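Local coordinates for putative metal resistance protein (Proteus mirabilis, PDB 6C29) that probably acts in periplasmic disulfide exchange, its N-terminal tandem immunoglobulin-fold domain priming the isomerase activity of the partner protein ScsC, at residues R173-D186 with K225-S237. Sequence-based numbering, arbitrary orientation.
Sequences REQGDWHQPNIYLD and KALSFVVTDDGYS
The edge strand 182-186 of a three-stranded antiparallel sheet pairs here with the central strand 226-233, in the second immunoglobulin-like unit of the ScsB N-terminal periplasmic domain. Backbone bonds run both ways between Asn182 and Thr232 and between Tyr184 and Val230, where Tyr184 N lies 2.9 Å from Val230 O.

Ile183, Leu185, Val231 and Phe229 share the sheet face turned to the other sheet of the unit. With CG between its backbone N and carbonyl carbon (chi1 62°), the Phe229 ring is set beside Ile183, whose CD1 comes over one face, 3.9 Å from the ring centroid, a CH-pi contact. Leu169 of strand 166-173 also packs on both residues. On the reverse face, one water links the Tyr184 hydroxyl to Thr232 OG1. Farther along, Ser228 OG donates to Asp186 OD2 (2.7 Å), approaching from above the carboxylate plane; Ser48 and Arg47 bind the same aspartate.

Where the strand leads into the turn, charge takes over. Both carboxylate oxygens of Asp233 receive backbone N-H groups of the incoming loop: His179 N reaches OD2 almost straight, at 170°, on the syn lone pair, while Gln180 N meets OD1 at 2.8 Å. Arg173, extended from CG to NE, makes a salt bridge from NH1 to Asp233 OD2 (2.5 Å), and a second from NH2 to Asp234 OD2, also a hydrogen bond, received on the anti lone pair of OD2. His179 ND1 donates to the syn lone pair of Asp234 OD2 at 2.6 Å, with that oxygen in the ring plane. The cluster probably favours ionised carboxylates, and it ties loop 174-181 to the type I' turn Asp233-Tyr236, which closes a beta hairpin in this immunoglobulin-fold sandwich.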
loop_
_atom_site.group_PDB
_atom_site.type_symbol
_atom_site.label_atom_id
_atom_site.label_comp_id
_atom_site.label_asym_id
_atom_site.label_seq_id
_atom_site.Cartn_x
_atom_site.Cartn_y
_atom_site.Cartn_z
ATOM N N ARG A 173 -9.464 18.591 -10.334
ATOM C CA ARG A 173 -10.499 17.975 -9.529
ATOM C C ARG A 173 -11.766 17.833 -10.357
ATOM O O ARG A 173 -12.117 18.729 -11.096
ATOM C CB ARG A 173 -10.761 18.785 -8.279
ATOM C CG ARG A 173 -11.581 18.000 -7.258
ATOM C CD ARG A 173 -11.664 18.656 -5.899
ATOM N NE ARG A 173 -12.695 18.001 -5.084
ATOM C CZ ARG A 173 -12.542 17.600 -3.830
ATOM N NH1 ARG A 173 -11.396 17.763 -3.206
ATOM N NH2 ARG A 173 -13.553 17.016 -3.199
ATOM N N GLU A 174 -12.436 16.685 -10.266
ATOM C CA GLU A 174 -13.614 16.411 -11.108
ATOM C C GLU A 174 -14.755 17.358 -10.789
ATOM O O GLU A 174 -15.386 17.951 -11.673
ATOM C CB GLU A 174 -14.075 14.965 -10.910
ATOM C CG GLU A 174 -15.229 14.561 -11.842
ATOM C CD GLU A 174 -15.788 13.168 -11.578
ATOM O OE1 GLU A 174 -15.102 12.334 -10.951
ATOM O OE2 GLU A 174 -16.930 12.911 -12.017
ATOM N N GLN A 175 -15.018 17.469 -9.500
ATOM C CA GLN A 175 -16.057 18.301 -8.949
ATOM C C GLN A 175 -15.541 19.074 -7.733
ATOM O O GLN A 175 -14.882 18.508 -6.858
ATOM C CB GLN A 175 -17.252 17.453 -8.541
ATOM C CG GLN A 175 -18.445 18.296 -8.247
ATOM C CD GLN A 175 -19.613 17.498 -7.737
ATOM O OE1 GLN A 175 -19.733 16.293 -7.987
ATOM N NE2 GLN A 175 -20.488 18.171 -6.998
ATOM N N GLY A 176 -15.837 20.359 -7.691
ATOM C CA GLY A 176 -15.445 21.194 -6.574
ATOM C C GLY A 176 -13.977 21.578 -6.575
ATOM O O GLY A 176 -13.277 21.472 -7.581
ATOM N N ASP A 177 -13.548 22.074 -5.426
ATOM C CA ASP A 177 -12.195 22.563 -5.213
ATOM C C ASP A 177 -11.383 21.633 -4.348
ATOM O O ASP A 177 -11.942 20.893 -3.541
ATOM C CB ASP A 177 -12.205 23.914 -4.515
ATOM C CG ASP A 177 -12.705 25.048 -5.404
ATOM O OD1 ASP A 177 -12.889 24.820 -6.624
ATOM O OD2 ASP A 177 -12.864 26.173 -4.863
ATOM N N TRP A 178 -10.060 21.705 -4.485
ATOM C CA TRP A 178 -9.178 20.981 -3.580
ATOM C C TRP A 178 -9.212 21.599 -2.191
ATOM O O TRP A 178 -9.234 22.830 -2.073
ATOM C CB TRP A 178 -7.767 20.972 -4.131
ATOM C CG TRP A 178 -7.613 20.229 -5.402
ATOM C CD1 TRP A 178 -7.496 20.773 -6.660
ATOM C CD2 TRP A 178 -7.534 18.818 -5.573
ATOM N NE1 TRP A 178 -7.335 19.793 -7.583
ATOM C CE2 TRP A 178 -7.365 18.576 -6.948
ATOM C CE3 TRP A 178 -7.593 17.730 -4.699
ATOM C CZ2 TRP A 178 -7.256 17.299 -7.467
ATOM C CZ3 TRP A 178 -7.485 16.466 -5.210
ATOM C CH2 TRP A 178 -7.326 16.247 -6.575
ATOM N N HIS A 179 -9.191 20.762 -1.147
ATOM C CA HIS A 179 -9.236 21.228 0.222
ATOM C C HIS A 179 -7.969 20.919 1.006
ATOM O O HIS A 179 -7.254 21.826 1.423
ATOM C CB HIS A 179 -10.477 20.625 0.907
ATOM C CG HIS A 179 -11.750 21.034 0.242
ATOM N ND1 HIS A 179 -12.638 20.130 -0.305
ATOM C CD2 HIS A 179 -12.253 22.260 -0.036
ATOM C CE1 HIS A 179 -13.650 20.783 -0.851
ATOM N NE2 HIS A 179 -13.446 22.081 -0.693
ATOM N N GLN A 180 -7.689 19.641 1.218
ATOM C CA GLN A 180 -6.484 19.213 1.903
ATOM C C GLN A 180 -5.904 17.994 1.230
ATOM O O GLN A 180 -5.898 16.917 1.816
ATOM C CB GLN A 180 -6.775 18.895 3.386
ATOM C CG GLN A 180 -7.215 20.094 4.212
ATOM C CD GLN A 180 -7.350 19.763 5.678
ATOM O OE1 GLN A 180 -8.362 20.074 6.297
ATOM N NE2 GLN A 180 -6.311 19.150 6.246
ATOM N N PRO A 181 -5.418 18.134 0.009
ATOM C CA PRO A 181 -4.935 16.971 -0.721
ATOM C C PRO A 181 -3.634 16.422 -0.230
ATOM O O PRO A 181 -2.804 17.128 0.342
ATOM C CB PRO A 181 -4.786 17.499 -2.136
ATOM C CG PRO A 181 -4.543 18.961 -1.965
ATOM C CD PRO A 181 -5.400 19.362 -0.800
ATOM N N ASN A 182 -3.464 15.130 -0.466
ATOM C CA ASN A 182 -2.187 14.468 -0.292
ATOM C C ASN A 182 -1.948 13.624 -1.517
ATOM O O ASN A 182 -2.896 13.232 -2.206
ATOM C CB ASN A 182 -2.151 13.593 0.969
ATOM C CG ASN A 182 -2.021 14.406 2.209
ATOM O OD1 ASN A 182 -0.955 14.933 2.501
ATOM N ND2 ASN A 182 -3.113 14.534 2.939
ATOM N N ILE A 183 -0.679 13.337 -1.773
ATOM C CA ILE A 183 -0.284 12.460 -2.861
ATOM C C ILE A 183 0.831 11.522 -2.393
ATOM O O ILE A 183 1.732 11.904 -1.640
ATOM C CB ILE A 183 0.140 13.253 -4.104
ATOM C CG1 ILE A 183 0.292 12.323 -5.313
ATOM C CG2 ILE A 183 1.410 13.999 -3.840
ATOM C CD1 ILE A 183 0.352 13.091 -6.650
ATOM N N TYR A 184 0.734 10.286 -2.859
ATOM C CA TYR A 184 1.642 9.198 -2.527
ATOM C C TYR A 184 2.054 8.545 -3.823
ATOM O O TYR A 184 1.226 8.012 -4.538
ATOM C CB TYR A 184 0.950 8.203 -1.606
ATOM C CG TYR A 184 0.302 8.900 -0.438
ATOM C CD1 TYR A 184 1.053 9.285 0.647
ATOM C CD2 TYR A 184 -1.039 9.164 -0.429
ATOM C CE1 TYR A 184 0.485 9.962 1.717
ATOM C CE2 TYR A 184 -1.644 9.820 0.632
ATOM C CZ TYR A 184 -0.879 10.218 1.714
ATOM O OH TYR A 184 -1.454 10.864 2.791
ATOM N N LEU A 185 3.343 8.589 -4.140
ATOM C CA LEU A 185 3.811 8.146 -5.459
ATOM C C LEU A 185 4.617 6.860 -5.423
ATOM O O LEU A 185 5.348 6.609 -4.480
ATOM C CB LEU A 185 4.655 9.248 -6.115
ATOM C CG LEU A 185 3.903 10.527 -6.453
ATOM C CD1 LEU A 185 4.250 11.647 -5.511
ATOM C CD2 LEU A 185 4.203 10.919 -7.826
ATOM N N ASP A 186 4.481 6.063 -6.491
ATOM C CA ASP A 186 5.279 4.879 -6.752
ATOM C C ASP A 186 6.415 5.232 -7.716
ATOM O O ASP A 186 6.156 5.463 -8.904
ATOM C CB ASP A 186 4.422 3.777 -7.378
ATOM C CG ASP A 186 3.234 3.387 -6.502
ATOM O OD1 ASP A 186 3.458 2.696 -5.498
ATOM O OD2 ASP A 186 2.097 3.741 -6.831
ATOM N N LYS A 225 8.111 6.454 -18.462
ATOM C CA LYS A 225 7.964 5.468 -17.387
ATOM C C LYS A 225 6.594 5.597 -16.719
ATOM O O LYS A 225 5.882 6.591 -16.908
ATOM C CB LYS A 225 9.059 5.656 -16.324
ATOM C CG LYS A 225 10.484 5.585 -16.833
ATOM C CD LYS A 225 10.991 4.218 -17.244
ATOM C CE LYS A 225 12.487 4.362 -17.571
ATOM N NZ LYS A 225 13.237 3.098 -17.786
ATOM N N ALA A 226 6.224 4.610 -15.904
ATOM C CA ALA A 226 4.903 4.598 -15.286
ATOM C C ALA A 226 4.756 5.721 -14.278
ATOM O O ALA A 226 5.673 5.986 -13.478
ATOM C CB ALA A 226 4.638 3.262 -14.623
ATOM N N LEU A 227 3.620 6.406 -14.358
ATOM C CA LEU A 227 3.204 7.387 -13.371
ATOM C C LEU A 227 2.048 6.771 -12.603
ATOM O O LEU A 227 0.917 6.709 -13.066
ATOM C CB LEU A 227 2.793 8.706 -14.028
ATOM C CG LEU A 227 2.271 9.785 -13.072
ATOM C CD1 LEU A 227 3.297 10.171 -12.018
ATOM C CD2 LEU A 227 1.848 10.989 -13.843
ATOM N N SER A 228 2.347 6.353 -11.392
ATOM C CA SER A 228 1.386 5.678 -10.516
ATOM C C SER A 228 1.414 6.398 -9.193
ATOM O O SER A 228 2.501 6.644 -8.617
ATOM C CB SER A 228 1.764 4.203 -10.334
ATOM O OG SER A 228 0.981 3.568 -9.330
ATOM N N PHE A 229 0.231 6.770 -8.697
ATOM C CA PHE A 229 0.136 7.457 -7.430
ATOM C C PHE A 229 -1.281 7.351 -6.903
ATOM O O PHE A 229 -2.210 7.024 -7.632
ATOM C CB PHE A 229 0.599 8.925 -7.545
ATOM C CG PHE A 229 -0.208 9.767 -8.477
ATOM C CD1 PHE A 229 -1.329 10.444 -8.050
ATOM C CD2 PHE A 229 0.211 9.934 -9.778
ATOM C CE1 PHE A 229 -2.046 11.255 -8.917
ATOM C CE2 PHE A 229 -0.496 10.762 -10.654
ATOM C CZ PHE A 229 -1.613 11.417 -10.223
ATOM N N VAL A 230 -1.398 7.630 -5.620
ATOM C CA VAL A 230 -2.657 7.798 -4.946
ATOM C C VAL A 230 -2.780 9.262 -4.558
ATOM O O VAL A 230 -1.868 9.841 -3.992
ATOM C CB VAL A 230 -2.740 6.886 -3.720
ATOM C CG1 VAL A 230 -3.963 7.234 -2.847
ATOM C CG2 VAL A 230 -2.716 5.415 -4.170
ATOM N N VAL A 231 -3.913 9.880 -4.877
ATOM C CA VAL A 231 -4.233 11.211 -4.420
ATOM C C VAL A 231 -5.489 11.124 -3.573
ATOM O O VAL A 231 -6.414 10.374 -3.897
ATOM C CB VAL A 231 -4.401 12.181 -5.619
ATOM C CG1 VAL A 231 -5.425 11.670 -6.654
ATOM C CG2 VAL A 231 -4.780 13.567 -5.151
ATOM N N THR A 232 -5.489 11.844 -2.455
ATOM C CA THR A 232 -6.599 11.843 -1.525
ATOM C C THR A 232 -7.062 13.258 -1.264
ATOM O O THR A 232 -6.262 14.194 -1.322
ATOM C CB THR A 232 -6.226 11.188 -0.198
ATOM O OG1 THR A 232 -5.257 11.984 0.487
ATOM C CG2 THR A 232 -5.676 9.766 -0.417
ATOM N N ASP A 233 -8.344 13.410 -0.961
ATOM C CA ASP A 233 -8.915 14.654 -0.456
ATOM C C ASP A 233 -10.321 14.311 0.054
ATOM O O ASP A 233 -10.986 13.458 -0.524
ATOM C CB ASP A 233 -8.958 15.739 -1.526
ATOM C CG ASP A 233 -9.085 17.118 -0.945
ATOM O OD1 ASP A 233 -8.910 17.302 0.272
ATOM O OD2 ASP A 233 -9.333 18.030 -1.740
ATOM N N ASP A 234 -10.743 14.981 1.127
ATOM C CA ASP A 234 -12.114 14.869 1.641
ATOM C C ASP A 234 -12.512 13.422 1.892
ATOM O O ASP A 234 -13.654 13.031 1.653
ATOM C CB ASP A 234 -13.076 15.530 0.664
ATOM C CG ASP A 234 -12.846 17.038 0.569
ATOM O OD1 ASP A 234 -12.559 17.662 1.607
ATOM O OD2 ASP A 234 -12.865 17.575 -0.554
ATOM N N GLY A 235 -11.563 12.613 2.341
ATOM C CA GLY A 235 -11.870 11.227 2.664
ATOM C C GLY A 235 -12.013 10.283 1.472
ATOM O O GLY A 235 -12.373 9.105 1.644
ATOM N N TYR A 236 -11.745 10.794 0.276
ATOM C CA TYR A 236 -11.730 9.999 -0.938
ATOM C C TYR A 236 -10.324 9.708 -1.346
ATOM O O TYR A 236 -9.460 10.549 -1.178
ATOM C CB TYR A 236 -12.439 10.742 -2.068
ATOM C CG TYR A 236 -12.930 9.891 -3.219
ATOM C CD1 TYR A 236 -12.082 9.515 -4.268
ATOM C CD2 TYR A 236 -14.255 9.479 -3.269
ATOM C CE1 TYR A 236 -12.559 8.718 -5.363
ATOM C CE2 TYR A 236 -14.739 8.713 -4.328
ATOM C CZ TYR A 236 -13.893 8.340 -5.367
ATOM O OH TYR A 236 -14.412 7.590 -6.402
ATOM N N SER A 237 -10.090 8.524 -1.890
ATOM C CA SER A 237 -8.774 8.111 -2.308
ATOM C C SER A 237 -8.809 7.523 -3.695
ATOM O O SER A 237 -9.505 6.544 -3.925
ATOM C CB SER A 237 -8.234 7.092 -1.323
ATOM O OG SER A 237 -6.936 6.693 -1.674
HETATM O O HOH W 1 -6.071 14.081 1.937
HETATM O O HOH W 2 -4.245 10.830 2.743
HETATM O O HOH W 3 5.606 7.034 -10.834
#